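Local coordinates for putative short-chain oxidoreductase (Thermus thermophilus, PDB 2YUT), which binds NADP in a Rossmann-type fold and probably acts as an oxidoreductase of the short-chain dehydrogenase/reductase family, at residues 61-67 with 107-111; 17-21 with 38-42; 78-82 with 129-133. All blocks are in the same frame, centred on the assembly; numbering follows the deposited sequence.

In the fold
The three contacts lie at three separate places within the NADP-binding Rossmann domain and do not touch one another. Contact 2 (17-21 with 38-42) joins the first two helices of the fold, and contact 1 (61-67 with 107-111) lies about 19 Å away, centre to centre, where two later helices run into strands. Contact 3 (78-82 with 129-133) is on the other side of the chain's centre, about 35 Å from contact 1 and about 34 Å from contact 2 between centres. Each comes moderately near the bound NADP: the side chains of L61, L38 and F131 are about 10, 9 and 10 Å from it. Contacts 1 and 3 also meet the second subunit.

Contact 1 of 3, residues 61-67 with 107-111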
loop_
_atom_site.group_PDB
_atom_site.type_symbol
_atom_site.label_atom_id
_atom_site.label_comp_id
_atom_site.label_asym_id
_atom_site.label_seq_id
_atom_site.Cartn_x
_atom_site.Cartn_y
_atom_site.Cartn_z
ATOM N N LEU A 61 19.760 12.538 3.026
ATOM C CA LEU A 61 19.197 13.705 2.352
ATOM C C LEU A 61 19.736 15.044 2.848
ATOM O O LEU A 61 19.890 15.978 2.060
ATOM C CB LEU A 61 17.664 13.693 2.445
ATOM C CG LEU A 61 16.915 12.807 1.437
ATOM C CD1 LEU A 61 17.326 13.191 0.017
ATOM C CD2 LEU A 61 17.223 11.342 1.684
ATOM N N GLU A 62 20.021 15.155 4.143
ATOM C CA GLU A 62 20.559 16.408 4.662
ATOM C C GLU A 62 21.969 16.605 4.111
ATOM O O GLU A 62 22.389 17.729 3.822
ATOM C CB GLU A 62 20.574 16.400 6.196
ATOM C CG GLU A 62 19.191 16.186 6.797
ATOM C CD GLU A 62 19.117 16.498 8.279
ATOM O OE1 GLU A 62 19.965 15.992 9.046
ATOM O OE2 GLU A 62 18.197 17.246 8.677
ATOM N N GLU A 63 22.692 15.502 3.952
ATOM C CA GLU A 63 24.046 15.546 3.425
ATOM C C GLU A 63 24.059 15.854 1.920
ATOM O O GLU A 63 24.902 16.613 1.447
ATOM C CB GLU A 63 24.744 14.210 3.679
ATOM C CG GLU A 63 26.167 14.144 3.159
ATOM C CD GLU A 63 27.008 15.330 3.603
ATOM O OE1 GLU A 63 26.989 15.658 4.809
ATOM O OE2 GLU A 63 27.693 15.931 2.742
ATOM N N ALA A 64 23.121 15.268 1.179
ATOM C CA ALA A 64 23.033 15.475 -0.265
ATOM C C ALA A 64 22.777 16.935 -0.652
ATOM O O ALA A 64 23.307 17.419 -1.652
ATOM C CB ALA A 64 21.942 14.582 -0.853
ATOM N N GLY A 65 21.961 17.630 0.136
ATOM C CA GLY A 65 21.660 19.017 -0.164
ATOM C C GLY A 65 20.595 19.144 -1.241
ATOM O O GLY A 65 20.034 18.133 -1.667
ATOM N N PRO A 66 20.294 20.370 -1.706
ATOM C CA PRO A 66 19.283 20.625 -2.741
ATOM C C PRO A 66 19.513 19.814 -4.023
ATOM O O PRO A 66 20.555 19.931 -4.677
ATOM C CB PRO A 66 19.396 22.132 -2.970
ATOM C CG PRO A 66 19.851 22.642 -1.624
ATOM C CD PRO A 66 20.911 21.632 -1.259
ATOM N N LEU A 67 18.529 18.994 -4.367
ATOM C CA LEU A 67 18.598 18.136 -5.543
ATOM C C LEU A 67 17.796 18.682 -6.720
ATOM O O LEU A 67 16.777 19.355 -6.536
ATOM C CB LEU A 67 18.057 16.740 -5.203
ATOM C CG LEU A 67 18.648 15.966 -4.014
ATOM C CD1 LEU A 67 17.800 14.724 -3.754
ATOM C CD2 LEU A 67 20.094 15.576 -4.296
ATOM N N HIS A 107 12.396 13.931 3.839
ATOM C CA HIS A 107 13.606 14.662 4.200
ATOM C C HIS A 107 14.427 15.250 3.055
ATOM O O HIS A 107 15.394 15.970 3.288
ATOM C CB HIS A 107 14.490 13.748 5.044
ATOM C CG HIS A 107 13.822 13.269 6.292
ATOM N ND1 HIS A 107 13.643 14.074 7.396
ATOM C CD2 HIS A 107 13.246 12.081 6.596
ATOM C CE1 HIS A 107 12.988 13.403 8.327
ATOM N NE2 HIS A 107 12.735 12.192 7.866
ATOM N N ALA A 108 14.045 14.958 1.821
ATOM C CA ALA A 108 14.794 15.468 0.679
ATOM C C ALA A 108 14.771 16.991 0.535
ATOM O O ALA A 108 13.763 17.650 0.798
ATOM C CB ALA A 108 14.277 14.824 -0.604
ATOM N N ARG A 109 15.904 17.547 0.132
ATOM C CA ARG A 109 15.999 18.981 -0.118
ATOM C C ARG A 109 15.900 19.088 -1.637
ATOM O O ARG A 109 16.614 18.385 -2.350
ATOM C CB ARG A 109 17.350 19.529 0.338
ATOM C CG ARG A 109 17.426 19.935 1.797
ATOM C CD ARG A 109 17.200 18.773 2.739
ATOM N NE ARG A 109 17.621 19.120 4.093
ATOM C CZ ARG A 109 17.258 18.459 5.185
ATOM N NH1 ARG A 109 16.456 17.407 5.093
ATOM N NH2 ARG A 109 17.698 18.852 6.372
ATOM N N PHE A 110 15.020 19.952 -2.131
ATOM C CA PHE A 110 14.835 20.110 -3.570
ATOM C C PHE A 110 15.024 21.533 -4.067
ATOM O O PHE A 110 14.703 22.492 -3.371
ATOM C CB PHE A 110 13.422 19.680 -3.983
ATOM C CG PHE A 110 13.174 18.201 -3.899
ATOM C CD1 PHE A 110 13.828 17.321 -4.753
ATOM C CD2 PHE A 110 12.248 17.693 -2.988
ATOM C CE1 PHE A 110 13.563 15.952 -4.708
ATOM C CE2 PHE A 110 11.974 16.324 -2.932
ATOM C CZ PHE A 110 12.632 15.452 -3.793
ATOM N N GLN A 111 15.534 21.654 -5.290
ATOM C CA GLN A 111 15.707 22.947 -5.947
ATOM C C GLN A 111 14.358 23.155 -6.634
ATOM O O GLN A 111 13.653 22.182 -6.910
ATOM C CB GLN A 111 16.789 22.868 -7.034
ATOM C CG GLN A 111 18.206 22.650 -6.528
ATOM C CD GLN A 111 18.840 23.929 -6.027
ATOM O OE1 GLN A 111 18.142 24.898 -5.714
ATOM N NE2 GLN A 111 20.165 23.938 -5.932
HETATM O O HOH W 1 18.574 16.171 -0.250
HETATM O O HOH W 2 21.234 21.516 -7.035
#
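L67 and F110 form a parallel beta bridge, and beside it the last turn of helix 54-64 is clamped to residues 107-109, so the contact joins the points where two helices give way to strands. L67 N donates to R109 O (2.8 Å), and Q111 N returns a bond to L67 O (2.9 Å), one residue on each side of F110. P66 sends its CA-H to the same R109 O, while its CB lies against the amide of Q111. G65 ends the helix with a positive phi of 80°, where a side chain would jam against the preceding carbonyl.

These turns belong to the Rossmann fold: helix 54-64 leads into strand 67-72, and helix 89-107 into 110-111, ahead of strand 114-119. A water stitches the two turns together, accepting from R109 N and donating to L61 O and G65 O. A branched apolar side chain suits the buried position 61 because it reaches both A108 and L4 of the neighbouring strand; L61 CG and CD1 pack closely on A108 CA, both at 3.5 Å.

On the outer side, R109 bends at chi2 (62°), which folds its guanidinium back over helix 54-64. R109 NH2 makes a salt bridge to E62 OE2 (2.9 Å), reaching it from the anti side with the two planes almost perpendicular (89°), and E62 CG lies over one guanidinium face. R109 NH1 points to H107 O, but at 2.5 Å this bond is modelled very short and its length is doubtful. With a leucine in place of R109, the carboxylate of E62 would probably be left without its charge mate. The imidazole of H107 turns elsewhere, bonding through NE2 to E54, and A108 O accepts from R83 of the second subunit.

Contact 2 of 3, residues 17-21 with 38-42; sequences ARALK and LAREV
R18 lays its guanidinium side-on against the carboxylate of E41, the side chains crossing at about a right angle and their planes turned 36° apart. R18 NE bonds to E41 OE2 (2.9 Å) and R18 NH2 to E41 OE1 (3.2 Å), each oxygen using its syn lone pair, so the two-point grip fixes how the carboxylate is rotated. Arginine reaches this far because its chain is extended from CG to NE; E41 meets it with CG anti to the backbone N (chi1 177°). L38 CD1 lies over one face of the guanidinium, 3.7 Å from R18 NH2 and offset toward the rim, while the carboxylate is met at the edge.

The other branch of L38, CD2, turns to A17 CB (4.0 Å), where a small alanine lets the helices come close. At the far end V42 CB meets K21 CB at 3.7 Å, and V42 CG1 approaches A17 O. Beneath, A17, L38 and V42 all pack on L27 of strand 24-28. Helices 11-19 and 32-42 lie side by side on one face of the Rossmann sheet, their salt bridge exposed and A17, L38 and V42 buried; the first follows the glycine-rich NADP-binding turn of T9 and G11.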
loop_
_atom_site.group_PDB
_atom_site.type_symbol
_atom_site.label_atom_id
_atom_site.label_comp_id
_atom_site.label_asym_id
_atom_site.label_seq_id
_atom_site.Cartn_x
_atom_site.Cartn_y
_atom_site.Cartn_z
ATOM N N ALA A 17 22.980 5.546 -13.064
ATOM C CA ALA A 17 24.246 6.127 -12.622
ATOM C C ALA A 17 25.214 6.337 -13.786
ATOM O O ALA A 17 25.816 7.404 -13.910
ATOM C CB ALA A 17 24.892 5.245 -11.559
ATOM N N ARG A 18 25.359 5.324 -14.636
ATOM C CA ARG A 18 26.261 5.427 -15.778
ATOM C C ARG A 18 25.724 6.402 -16.819
ATOM O O ARG A 18 26.496 7.084 -17.479
ATOM C CB ARG A 18 26.485 4.051 -16.410
ATOM C CG ARG A 18 27.224 3.097 -15.480
ATOM C CD ARG A 18 27.552 1.770 -16.135
ATOM N NE ARG A 18 28.416 0.976 -15.267
ATOM C CZ ARG A 18 27.982 0.103 -14.364
ATOM N NH1 ARG A 18 26.681 -0.109 -14.204
ATOM N NH2 ARG A 18 28.854 -0.544 -13.601
ATOM N N ALA A 19 24.400 6.478 -16.950
ATOM C CA ALA A 19 23.784 7.381 -17.917
ATOM C C ALA A 19 23.864 8.840 -17.484
ATOM O O ALA A 19 23.774 9.742 -18.316
ATOM C CB ALA A 19 22.320 6.995 -18.139
ATOM N N LEU A 20 24.048 9.074 -16.187
ATOM C CA LEU A 20 24.096 10.436 -15.661
ATOM C C LEU A 20 25.443 10.838 -15.064
ATOM O O LEU A 20 25.541 11.865 -14.390
ATOM C CB LEU A 20 22.998 10.596 -14.599
ATOM C CG LEU A 20 21.554 10.425 -15.096
ATOM C CD1 LEU A 20 20.612 10.120 -13.933
ATOM C CD2 LEU A 20 21.125 11.695 -15.823
ATOM N N LYS A 21 26.481 10.051 -15.320
ATOM C CA LYS A 21 27.799 10.335 -14.757
ATOM C C LYS A 21 28.382 11.732 -15.010
ATOM O O LYS A 21 29.267 12.177 -14.281
ATOM C CB LYS A 21 28.806 9.265 -15.191
ATOM C CG LYS A 21 29.038 9.161 -16.682
ATOM C CD LYS A 21 30.267 8.302 -16.966
ATOM C CE LYS A 21 31.504 8.871 -16.276
ATOM N NZ LYS A 21 32.751 8.111 -16.581
ATOM N N LEU A 38 31.187 1.567 -7.893
ATOM C CA LEU A 38 30.395 2.194 -8.949
ATOM C C LEU A 38 30.587 3.706 -8.864
ATOM O O LEU A 38 30.822 4.374 -9.874
ATOM C CB LEU A 38 28.906 1.864 -8.789
ATOM C CG LEU A 38 27.948 2.582 -9.754
ATOM C CD1 LEU A 38 28.285 2.206 -11.188
ATOM C CD2 LEU A 38 26.503 2.201 -9.439
ATOM N N ALA A 39 30.490 4.241 -7.649
ATOM C CA ALA A 39 30.658 5.673 -7.442
ATOM C C ALA A 39 32.018 6.126 -7.980
ATOM O O ALA A 39 32.115 7.148 -8.655
ATOM C CB ALA A 39 30.532 6.008 -5.959
ATOM N N ARG A 40 33.060 5.354 -7.689
ATOM C CA ARG A 40 34.408 5.677 -8.148
ATOM C C ARG A 40 34.470 5.622 -9.674
ATOM O O ARG A 40 35.042 6.499 -10.317
ATOM C CB ARG A 40 35.421 4.688 -7.567
ATOM C CG ARG A 40 36.853 4.928 -8.019
ATOM C CD ARG A 40 37.752 3.770 -7.611
ATOM N NE ARG A 40 39.105 3.910 -8.140
ATOM C CZ ARG A 40 40.023 2.950 -8.105
ATOM N NH1 ARG A 40 41.232 3.164 -8.609
ATOM N NH2 ARG A 40 39.731 1.769 -7.571
ATOM N N GLU A 41 33.876 4.580 -10.241
ATOM C CA GLU A 41 33.850 4.398 -11.686
ATOM C C GLU A 41 33.211 5.584 -12.403
ATOM O O GLU A 41 33.687 6.007 -13.453
ATOM C CB GLU A 41 33.075 3.130 -12.044
ATOM C CG GLU A 41 32.923 2.889 -13.544
ATOM C CD GLU A 41 31.820 1.895 -13.860
ATOM O OE1 GLU A 41 31.749 0.855 -13.170
ATOM O OE2 GLU A 41 31.028 2.150 -14.798
ATOM N N VAL A 42 32.128 6.117 -11.844
ATOM C CA VAL A 42 31.446 7.236 -12.482
ATOM C C VAL A 42 31.749 8.604 -11.877
ATOM O O VAL A 42 31.123 9.592 -12.244
ATOM C CB VAL A 42 29.923 7.016 -12.493
ATOM C CG1 VAL A 42 29.606 5.740 -13.243
ATOM C CG2 VAL A 42 29.382 6.944 -11.067
HETATM O O HOH W 3 29.595 11.487 -11.837
#

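Contact 3 of 3, residues 78-82 with 129-133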
loop_
_atom_site.group_PDB
_atom_site.type_symbol
_atom_site.label_atom_id
_atom_site.label_comp_id
_atom_site.label_asym_id
_atom_site.label_seq_id
_atom_site.Cartn_x
_atom_site.Cartn_y
_atom_site.Cartn_z
ATOM N N GLY A 78 9.393 -10.781 -4.247
ATOM C CA GLY A 78 9.130 -12.010 -3.524
ATOM C C GLY A 78 7.817 -12.616 -3.966
ATOM O O GLY A 78 6.909 -11.903 -4.385
ATOM N N ARG A 79 7.720 -13.938 -3.880
ATOM C CA ARG A 79 6.511 -14.649 -4.273
ATOM C C ARG A 79 5.978 -15.463 -3.103
ATOM O O ARG A 79 6.736 -16.158 -2.431
ATOM C CB ARG A 79 6.802 -15.582 -5.452
ATOM C CG ARG A 79 5.632 -16.485 -5.821
ATOM C CD ARG A 79 6.010 -17.499 -6.888
ATOM N NE ARG A 79 6.236 -16.879 -8.189
ATOM C CZ ARG A 79 7.365 -16.988 -8.882
ATOM N NH1 ARG A 79 8.379 -17.694 -8.396
ATOM N NH2 ARG A 79 7.479 -16.397 -10.065
ATOM N N ALA A 80 4.675 -15.371 -2.860
ATOM C CA ALA A 80 4.042 -16.118 -1.777
ATOM C C ALA A 80 2.526 -15.995 -1.839
ATOM O O ALA A 80 1.995 -15.003 -2.335
ATOM C CB ALA A 80 4.543 -15.624 -0.437
ATOM N N SER A 81 1.832 -17.018 -1.353
ATOM C CA SER A 81 0.376 -16.987 -1.338
ATOM C C SER A 81 -0.023 -16.200 -0.099
ATOM O O SER A 81 0.779 -16.032 0.824
ATOM C CB SER A 81 -0.197 -18.400 -1.244
ATOM O OG SER A 81 0.054 -18.962 0.031
ATOM N N VAL A 82 -1.256 -15.713 -0.073
ATOM C CA VAL A 82 -1.730 -14.953 1.075
ATOM C C VAL A 82 -2.332 -15.891 2.112
ATOM O O VAL A 82 -2.635 -15.481 3.232
ATOM C CB VAL A 82 -2.807 -13.933 0.663
ATOM C CG1 VAL A 82 -2.255 -13.001 -0.402
ATOM C CG2 VAL A 82 -4.045 -14.661 0.155
ATOM N N PRO A 129 -1.854 -13.989 -8.580
ATOM C CA PRO A 129 -1.485 -14.973 -7.559
ATOM C C PRO A 129 0.024 -15.070 -7.348
ATOM O O PRO A 129 0.790 -15.176 -8.306
ATOM C CB PRO A 129 -2.071 -16.269 -8.107
ATOM C CG PRO A 129 -3.312 -15.789 -8.808
ATOM C CD PRO A 129 -2.814 -14.565 -9.541
ATOM N N GLY A 130 0.438 -15.031 -6.086
ATOM C CA GLY A 130 1.849 -15.125 -5.768
ATOM C C GLY A 130 2.527 -13.791 -5.519
ATOM O O GLY A 130 3.540 -13.740 -4.826
ATOM N N PHE A 131 1.968 -12.710 -6.062
ATOM C CA PHE A 131 2.566 -11.388 -5.898
ATOM C C PHE A 131 1.734 -10.367 -5.119
ATOM O O PHE A 131 1.925 -9.162 -5.281
ATOM C CB PHE A 131 2.908 -10.808 -7.273
ATOM C CG PHE A 131 3.935 -11.604 -8.028
ATOM C CD1 PHE A 131 5.131 -11.973 -7.422
ATOM C CD2 PHE A 131 3.714 -11.970 -9.352
ATOM C CE1 PHE A 131 6.093 -12.696 -8.123
ATOM C CE2 PHE A 131 4.668 -12.692 -10.065
ATOM C CZ PHE A 131 5.861 -13.055 -9.447
ATOM N N ALA A 132 0.831 -10.838 -4.266
ATOM C CA ALA A 132 -0.013 -9.935 -3.486
ATOM C C ALA A 132 0.806 -8.919 -2.691
ATOM O O ALA A 132 0.533 -7.721 -2.733
ATOM C CB ALA A 132 -0.899 -10.736 -2.543
ATOM N N ALA A 133 1.812 -9.398 -1.970
ATOM C CA ALA A 133 2.652 -8.512 -1.173
ATOM C C ALA A 133 3.299 -7.429 -2.049
ATOM O O ALA A 133 3.195 -6.240 -1.750
ATOM C CB ALA A 133 3.716 -9.323 -0.443
HETATM O O HOH W 4 4.626 -10.756 -3.406
HETATM O O HOH W 5 0.044 -13.509 -3.340
HETATM O O HOH W 6 2.836 -12.151 -1.882
#
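A80 N donates to G130 O (2.8 Å, 162° at the hydrogen), the direct backbone hydrogen bond between the two segments. Weaker CA-H contacts flank it: R79 CA also approaches G130 O (3.2 Å), and G130 CA faces A80 O in return. Glycine suits position 130 because its positive phi would jam a side chain against the preceding carbonyl, and a CB would also crowd R79 CG.

F131, at the N-cap position of helix 132-153, turns its ring so that G78 O lies at the edge, near the ring plane, 3.5 Å from F131 CD1. R79 is bent at chi3 (-70°), bringing R79 NH2 to 3.8 Å from F131 CZ, with guanidinium and ring inclined at 44°; the aliphatic part of R79 covers G130. L175 touches both side chains from a later loop. Farther along, V82 CG1 is packed tightly against A132 CB (3.4 Å); alanine's lone methyl suits a place where the valine branch comes this close.

Through the A80-G130 and V82-A132 contacts the loop after strand 67-72 is joined to the start of helix 132-153. Further on, that helix carries K138, which binds NADP and is the lysine of the Tyr-x-x-x-Lys signature of short-chain dehydrogenases. Two waters extend the link: both lie within bonding distance of A80 O, one accepting from A132 N and the other from A133 N, so these first-turn amides are satisfied. Farther out, the second subunit closes over the contact: its E151 accepts from V82 N, and its Y144 packs on V82 and A132 together.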